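Local coordinates for structural protein ORF131 (Acidianus two-tailed virus, PDB 3FAJ) that is a structural protein of the virion of an archaeal two-tailed virus and probably binds DNA, at residues 27-33 with 127-132; 56-60 with 75-79. All coordinates share one frame; numbering follows the deposited sequence.

Contact 1: 27-33 with 127-132; sequences KKGDYAG and TQVRNI
D30 and Q128 carry the meeting between the start of helix 31-43 and the C-terminal helix 125-132. In D30, CG lies anti to the backbone N (chi1 -170°), which brings the carboxylate against the side chain of Q128. From its root outward, CB of D30 rests 3.8 Å from CG1 of I132. CG of D30 lies 3.9 Å from CB of Q128. OD1 of D30 is 3.6 Å from CB of Q128, and it also accepts from G33 N at 3.0 Å, met from well above the carboxylate plane. D30 is thus the N-cap of helix 31-43. OD2 of D30 sits 3.0 Å from OE1 of Q128, two acceptors that do not bond, with the carboxylate and amide planes 67° apart. The other end of that amide, NE2 of Q128, donates to L122 O. Further in, CB of A32 packs on CG2 of T127 at 3.7 Å. At the outer side one water donates to both K28 O and I132 O. The contact lays a capped helix start on a second helix, mostly by packing. The amide oxygen beside OD2 probably disfavours the charge of D30, while the helix N terminus offsets it.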
ATOM      1  N   LYS A  27       2.259   6.856  14.793  1.00 36.00           N
ATOM      2  CA  LYS A  27       2.113   6.031  16.030  1.00 35.59           C
ATOM      3  C   LYS A  27       0.805   5.219  16.003  1.00 35.18           C
ATOM      4  O   LYS A  27       0.438   4.660  14.955  1.00 35.59           O
ATOM      5  CB  LYS A  27       2.203   6.924  17.275  0.30 35.54           C
ATOM      6  CG  LYS A  27       2.608   6.194  18.552  0.30 35.71           C
ATOM      7  CD  LYS A  27       2.708   7.143  19.734  0.30 35.64           C
ATOM      8  CE  LYS A  27       4.080   7.795  19.812  0.30 36.18           C
ATOM      9  NZ  LYS A  27       4.148   8.789  20.916  0.30 35.83           N
ATOM     10  N   LYS A  28       0.112   5.162  17.143  1.00 34.11           N
ATOM     11  CA  LYS A  28      -1.104   4.357  17.302  1.00 32.73           C
ATOM     12  C   LYS A  28      -2.220   4.749  16.327  1.00 31.74           C
ATOM     13  O   LYS A  28      -2.639   5.919  16.262  1.00 31.56           O
ATOM     14  CB  LYS A  28      -1.605   4.419  18.751  0.30 32.73           C
ATOM     15  CG  LYS A  28      -2.765   3.473  19.068  0.30 32.32           C
ATOM     16  CD  LYS A  28      -2.935   3.272  20.573  0.30 32.64           C
ATOM     17  CE  LYS A  28      -1.962   2.228  21.111  0.30 32.67           C
ATOM     18  NZ  LYS A  28      -2.006   2.123  22.596  0.30 32.97           N
ATOM     19  N   GLY A  29      -2.678   3.765  15.553  1.00 30.12           N
ATOM     20  CA  GLY A  29      -3.813   3.956  14.666  1.00 27.75           C
ATOM     21  C   GLY A  29      -3.431   4.602  13.347  1.00 25.73           C
ATOM     22  O   GLY A  29      -4.302   4.935  12.540  1.00 25.99           O
ATOM     23  N   ASP A  30      -2.129   4.776  13.115  1.00 24.49           N
ATOM     24  CA  ASP A  30      -1.673   5.420  11.881  1.00 23.97           C
ATOM     25  C   ASP A  30      -1.503   4.373  10.788  1.00 23.83           C
ATOM     26  O   ASP A  30      -0.383   4.001  10.415  1.00 23.96           O
ATOM     27  CB  ASP A  30      -0.375   6.215  12.110  1.00 24.16           C
ATOM     28  CG  ASP A  30      -0.005   7.105  10.923  1.00 25.46           C
ATOM     29  OD1 ASP A  30      -0.730   7.099   9.914  1.00 24.75           O
ATOM     30  OD2 ASP A  30       1.016   7.836  11.039  1.00 28.60           O
ATOM     31  N   TYR A  31      -2.637   3.903  10.268  1.00 22.75           N
ATOM     32  CA  TYR A  31      -2.635   2.825   9.283  1.00 22.50           C
ATOM     33  C   TYR A  31      -2.065   3.286   7.952  1.00 22.65           C
ATOM     34  O   TYR A  31      -1.420   2.500   7.258  1.00 23.35           O
ATOM     35  CB  TYR A  31      -4.046   2.225   9.122  1.00 22.77           C
ATOM     36  CG  TYR A  31      -4.655   1.864  10.450  1.00 23.33           C
ATOM     37  CD1 TYR A  31      -3.960   1.075  11.383  1.00 23.49           C
ATOM     38  CD2 TYR A  31      -5.924   2.333  10.800  1.00 22.83           C
ATOM     39  CE1 TYR A  31      -4.513   0.768  12.634  1.00 23.84           C
ATOM     40  CE2 TYR A  31      -6.478   2.016  12.045  1.00 21.71           C
ATOM     41  CZ  TYR A  31      -5.774   1.231  12.942  1.00 23.22           C
ATOM     42  OH  TYR A  31      -6.329   0.940  14.175  1.00 24.60           O
ATOM     43  N   ALA A  32      -2.325   4.551   7.598  1.00 23.12           N
ATOM     44  CA  ALA A  32      -1.729   5.141   6.410  1.00 23.22           C
ATOM     45  C   ALA A  32      -0.194   5.060   6.480  1.00 24.04           C
ATOM     46  O   ALA A  32       0.456   4.610   5.522  1.00 22.89           O
ATOM     47  CB  ALA A  32      -2.216   6.603   6.239  1.00 24.40           C
ATOM     48  N   GLY A  33       0.381   5.484   7.608  1.00 24.36           N
ATOM     49  CA  GLY A  33       1.843   5.405   7.817  1.00 24.54           C
ATOM     50  C   GLY A  33       2.345   3.970   7.745  1.00 25.49           C
ATOM     51  O   GLY A  33       3.417   3.698   7.156  1.00 25.34           O
ATOM     52  N   THR A 127      -3.437  13.108   5.974  1.00 22.10           N
ATOM     53  CA  THR A 127      -3.971  11.755   6.056  1.00 22.56           C
ATOM     54  C   THR A 127      -3.530  11.072   7.353  1.00 22.64           C
ATOM     55  O   THR A 127      -4.350  10.482   8.057  1.00 22.34           O
ATOM     56  CB  THR A 127      -3.557  10.938   4.827  1.00 22.82           C
ATOM     57  OG1 THR A 127      -4.088  11.581   3.662  1.00 22.79           O
ATOM     58  CG2 THR A 127      -4.102   9.506   4.910  1.00 22.69           C
ATOM     59  N   GLN A 128      -2.242  11.163   7.672  1.00 22.50           N
ATOM     60  CA  GLN A 128      -1.743  10.504   8.891  1.00 22.72           C
ATOM     61  C   GLN A 128      -2.373  11.065  10.156  1.00 22.14           C
ATOM     62  O   GLN A 128      -2.783  10.320  11.045  1.00 22.86           O
ATOM     63  CB  GLN A 128      -0.225  10.503   8.928  1.00 22.58           C
ATOM     64  CG  GLN A 128       0.321   9.740   7.699  1.00 24.81           C
ATOM     65  CD  GLN A 128       1.759   9.333   7.837  1.00 32.71           C
ATOM     66  OE1 GLN A 128       2.348   9.470   8.894  1.00 35.91           O
ATOM     67  NE2 GLN A 128       2.321   8.786   6.763  1.00 35.93           N
ATOM     68  N   VAL A 129      -2.461  12.392  10.232  1.00 21.39           N
ATOM     69  CA  VAL A 129      -3.140  13.052  11.359  1.00 21.83           C
ATOM     70  C   VAL A 129      -4.583  12.582  11.446  1.00 22.22           C
ATOM     71  O   VAL A 129      -5.072  12.259  12.529  1.00 22.24           O
ATOM     72  CB  VAL A 129      -3.082  14.578  11.197  1.00 21.75           C
ATOM     73  CG1 VAL A 129      -3.992  15.292  12.221  1.00 20.79           C
ATOM     74  CG2 VAL A 129      -1.642  15.038  11.315  1.00 22.33           C
ATOM     75  N   ARG A 130      -5.260  12.544  10.304  1.00 23.14           N
ATOM     76  CA  ARG A 130      -6.650  12.106  10.252  1.00 24.63           C
ATOM     77  C   ARG A 130      -6.799  10.694  10.805  1.00 24.73           C
ATOM     78  O   ARG A 130      -7.785  10.379  11.471  1.00 25.03           O
ATOM     79  CB  ARG A 130      -7.178  12.169   8.817  1.00 25.61           C
ATOM     80  CG  ARG A 130      -8.689  12.044   8.707  1.00 27.62           C
ATOM     81  CD  ARG A 130      -9.186  12.526   7.353  1.00 30.14           C
ATOM     82  NE  ARG A 130      -8.641  11.731   6.256  1.00 32.05           N
ATOM     83  CZ  ARG A 130      -7.781  12.193   5.354  1.00 32.87           C
ATOM     84  NH1 ARG A 130      -7.363  13.450   5.416  1.00 33.35           N
ATOM     85  NH2 ARG A 130      -7.338  11.398   4.390  1.00 29.70           N
ATOM     86  N   ASN A 131      -5.814   9.846  10.524  1.00 24.26           N
ATOM     87  CA  ASN A 131      -5.832   8.468  10.998  1.00 24.15           C
ATOM     88  C   ASN A 131      -5.575   8.374  12.498  1.00 24.86           C
ATOM     89  O   ASN A 131      -6.219   7.595  13.200  1.00 25.54           O
ATOM     90  CB  ASN A 131      -4.807   7.627  10.235  1.00 24.10           C
ATOM     91  CG  ASN A 131      -5.290   7.231   8.853  1.00 24.05           C
ATOM     92  OD1 ASN A 131      -6.472   7.360   8.536  1.00 27.44           O
ATOM     93  ND2 ASN A 131      -4.375   6.744   8.024  1.00 20.19           N
ATOM     94  N   ILE A 132      -4.629   9.173  12.982  1.00 24.09           N
ATOM     95  CA  ILE A 132      -4.286   9.184  14.408  1.00 24.79           C
ATOM     96  C   ILE A 132      -5.456   9.752  15.215  1.00 25.50           C
ATOM     97  O   ILE A 132      -5.831   9.187  16.259  1.00 25.93           O
ATOM     98  CB  ILE A 132      -2.965   9.943  14.670  1.00 24.39           C
ATOM     99  CG1 ILE A 132      -1.802   9.192  14.010  1.00 23.79           C
ATOM    100  CG2 ILE A 132      -2.712  10.124  16.196  1.00 24.01           C
ATOM    101  CD1 ILE A 132      -0.542  10.003  13.788  1.00 23.67           C
TER
HETATM  102  O   HOH W   1      -4.756   6.638  17.599  1.00 43.33           O

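Contact 2: 56-60 with 75-79; sequences LAGEE and IHAIV
In E60, CG stands anti to the backbone N (chi1 -177°), and the chain stays extended beyond it, reaching across to helix 69-86. In I75, CG2 is likewise anti to its backbone N, which turns this methyl toward helix 51-66. There CG2 of I75 meets three groups. It lies 3.3 Å from the backbone O of L56, 3.9 Å from CB of L56 and 3.8 Å from CB of E60. The other branch of I75 puts its CD1 3.9 Å from CB of E59. L56 and V79 run alongside one another, pointing contrary ways, and CB of L56 comes within 3.5 Å of CG2 of V79, which is tight for two carbons. At its far end L56 touches I78 at about a right angle, with CD1 of L56 at 4.1 Å from CG2 of I78. The carboxylate of E60 lies at the edge of the H76 ring, the two planes 81° apart, but the approach is too close in the model and so doubtful. E60 also touches K72 on the same helix as H76. Helix 31-43 backs this layer through I38, which meets both L56 and E59. The two helices form an antiparallel pair, their local axes 9.5 Å apart at 159°. The chemistry is that of a helical hairpin: aliphatic groups fill the interface, and the carboxylate of E60 ends beside H76.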
ATOM      1  N   LEU A  56      -0.829  -5.230   3.039  1.00 22.86           N
ATOM      2  CA  LEU A  56      -1.586  -4.004   2.700  1.00 22.70           C
ATOM      3  C   LEU A  56      -3.059  -4.197   3.010  1.00 22.68           C
ATOM      4  O   LEU A  56      -3.700  -3.293   3.530  1.00 23.48           O
ATOM      5  CB  LEU A  56      -1.419  -3.633   1.228  1.00 23.01           C
ATOM      6  CG  LEU A  56      -0.031  -3.091   0.867  1.00 23.15           C
ATOM      7  CD1 LEU A  56       0.100  -2.978  -0.667  1.00 23.11           C
ATOM      8  CD2 LEU A  56       0.262  -1.712   1.582  1.00 25.54           C
ATOM      9  N   ALA A  57      -3.599  -5.377   2.691  1.00 22.82           N
ATOM     10  CA  ALA A  57      -5.005  -5.667   2.954  1.00 23.09           C
ATOM     11  C   ALA A  57      -5.319  -5.548   4.459  1.00 23.53           C
ATOM     12  O   ALA A  57      -6.405  -5.079   4.842  1.00 23.35           O
ATOM     13  CB  ALA A  57      -5.369  -7.061   2.429  1.00 23.21           C
ATOM     14  N   GLY A  58      -4.367  -5.967   5.291  1.00 22.84           N
ATOM     15  CA  GLY A  58      -4.493  -5.863   6.757  1.00 23.87           C
ATOM     16  C   GLY A  58      -4.636  -4.406   7.187  1.00 23.66           C
ATOM     17  O   GLY A  58      -5.469  -4.083   8.042  1.00 24.62           O
ATOM     18  N   GLU A  59      -3.762  -3.526   6.551  1.00 23.81           N
ATOM     19  CA  GLU A  59      -3.924  -2.098   6.891  1.00 24.33           C
ATOM     20  C   GLU A  59      -5.260  -1.590   6.367  1.00 24.08           C
ATOM     21  O   GLU A  59      -5.941  -0.777   7.017  1.00 24.31           O
ATOM     22  CB  GLU A  59      -2.777  -1.258   6.321  1.00 24.63           C
ATOM     23  CG  GLU A  59      -1.382  -1.560   6.910  1.00 26.72           C
ATOM     24  CD  GLU A  59      -1.291  -1.387   8.417  1.00 28.38           C
ATOM     25  OE1 GLU A  59      -1.873  -0.428   8.973  1.00 27.68           O
ATOM     26  OE2 GLU A  59      -0.647  -2.251   9.059  1.00 30.39           O
ATOM     27  N   GLU A  60      -5.570  -1.924   5.214  1.00 24.24           N
ATOM     28  CA  GLU A  60      -6.861  -1.541   4.647  1.00 25.05           C
ATOM     29  C   GLU A  60      -8.014  -1.976   5.563  1.00 23.98           C
ATOM     30  O   GLU A  60      -8.951  -1.204   5.811  1.00 24.58           O
ATOM     31  CB  GLU A  60      -7.005  -2.191   3.260  1.00 25.49           C
ATOM     32  CG  GLU A  60      -8.254  -1.833   2.519  1.00 28.53           C
ATOM     33  CD  GLU A  60      -8.282  -2.479   1.153  1.00 30.21           C
ATOM     34  OE1 GLU A  60      -7.330  -3.234   0.823  1.00 32.49           O
ATOM     35  OE2 GLU A  60      -9.288  -2.250   0.446  1.00 34.89           O
ATOM     36  N   ILE A  75      -5.340   2.460  -0.204  1.00 24.37           N
ATOM     37  CA  ILE A  75      -4.661   1.150  -0.076  1.00 24.10           C
ATOM     38  C   ILE A  75      -5.302   0.159  -1.054  1.00 24.40           C
ATOM     39  O   ILE A  75      -4.597  -0.567  -1.750  1.00 24.37           O
ATOM     40  CB  ILE A  75      -4.665   0.623   1.370  1.00 24.85           C
ATOM     41  CG1 ILE A  75      -3.932   1.603   2.311  1.00 25.00           C
ATOM     42  CG2 ILE A  75      -4.042  -0.796   1.390  1.00 23.04           C
ATOM     43  CD1 ILE A  75      -4.238   1.340   3.801  1.00 24.21           C
ATOM     44  N   HIS A  76      -6.637   0.170  -1.148  1.00 23.68           N
ATOM     45  CA  HIS A  76      -7.331  -0.728  -2.062  1.00 24.70           C
ATOM     46  C   HIS A  76      -6.836  -0.523  -3.503  1.00 24.08           C
ATOM     47  O   HIS A  76      -6.600  -1.501  -4.231  1.00 25.31           O
ATOM     48  CB  HIS A  76      -8.844  -0.518  -1.953  1.00 24.51           C
ATOM     49  CG  HIS A  76      -9.648  -1.557  -2.658  1.00 26.29           C
ATOM     50  ND1 HIS A  76     -10.065  -1.422  -3.968  1.00 27.20           N
ATOM     51  CD2 HIS A  76     -10.128  -2.749  -2.229  1.00 27.85           C
ATOM     52  CE1 HIS A  76     -10.766  -2.487  -4.317  1.00 27.50           C
ATOM     53  NE2 HIS A  76     -10.826  -3.307  -3.279  1.00 29.33           N
ATOM     54  N   ALA A  77      -6.675   0.737  -3.910  1.00 24.50           N
ATOM     55  CA  ALA A  77      -6.228   1.052  -5.284  1.00 24.75           C
ATOM     56  C   ALA A  77      -4.834   0.482  -5.529  1.00 24.65           C
ATOM     57  O   ALA A  77      -4.582  -0.100  -6.597  1.00 24.54           O
ATOM     58  CB  ALA A  77      -6.264   2.583  -5.555  1.00 24.14           C
ATOM     59  N   ILE A  78      -3.948   0.625  -4.549  1.00 24.53           N
ATOM     60  CA  ILE A  78      -2.576   0.118  -4.668  1.00 24.64           C
ATOM     61  C   ILE A  78      -2.555  -1.418  -4.733  1.00 24.70           C
ATOM     62  O   ILE A  78      -1.846  -1.997  -5.559  1.00 24.55           O
ATOM     63  CB  ILE A  78      -1.675   0.654  -3.544  1.00 25.20           C
ATOM     64  CG1 ILE A  78      -1.487   2.177  -3.737  1.00 25.47           C
ATOM     65  CG2 ILE A  78      -0.307  -0.065  -3.555  1.00 25.22           C
ATOM     66  CD1 ILE A  78      -0.882   2.884  -2.484  1.00 27.33           C
ATOM     67  N   VAL A  79      -3.349  -2.053  -3.871  1.00 24.72           N
ATOM     68  CA  VAL A  79      -3.437  -3.519  -3.870  1.00 24.61           C
ATOM     69  C   VAL A  79      -3.849  -4.017  -5.255  1.00 25.35           C
ATOM     70  O   VAL A  79      -3.250  -4.965  -5.787  1.00 25.21           O
ATOM     71  CB  VAL A  79      -4.375  -4.056  -2.754  1.00 24.44           C
ATOM     72  CG1 VAL A  79      -4.676  -5.562  -2.950  1.00 24.07           C
ATOM     73  CG2 VAL A  79      -3.751  -3.782  -1.372  1.00 25.03           C
TER

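How the contacts relate
The modelled chain starts in the turn before helix 31-43, which supplies the first half of contact 1. It then passes through strand 48-49 into helix 51-66, turns back, and runs into helix 69-86. Contact 2 joins these two neighbouring helices and closes a short loop of 14 residues. After that the chain crosses strand 99-100 and helices 103-111 and 113-123. Helix 125-132 then returns to the start, so contact 1 closes a loop of 93 residues that encloses contact 2. Their centres are about 14 Å apart, but they touch where CA of Y31 packs 3.4 Å from OE1 of E59. Contact 1 joins the two ends of the modelled chain, and contact 2 pairs two central helices.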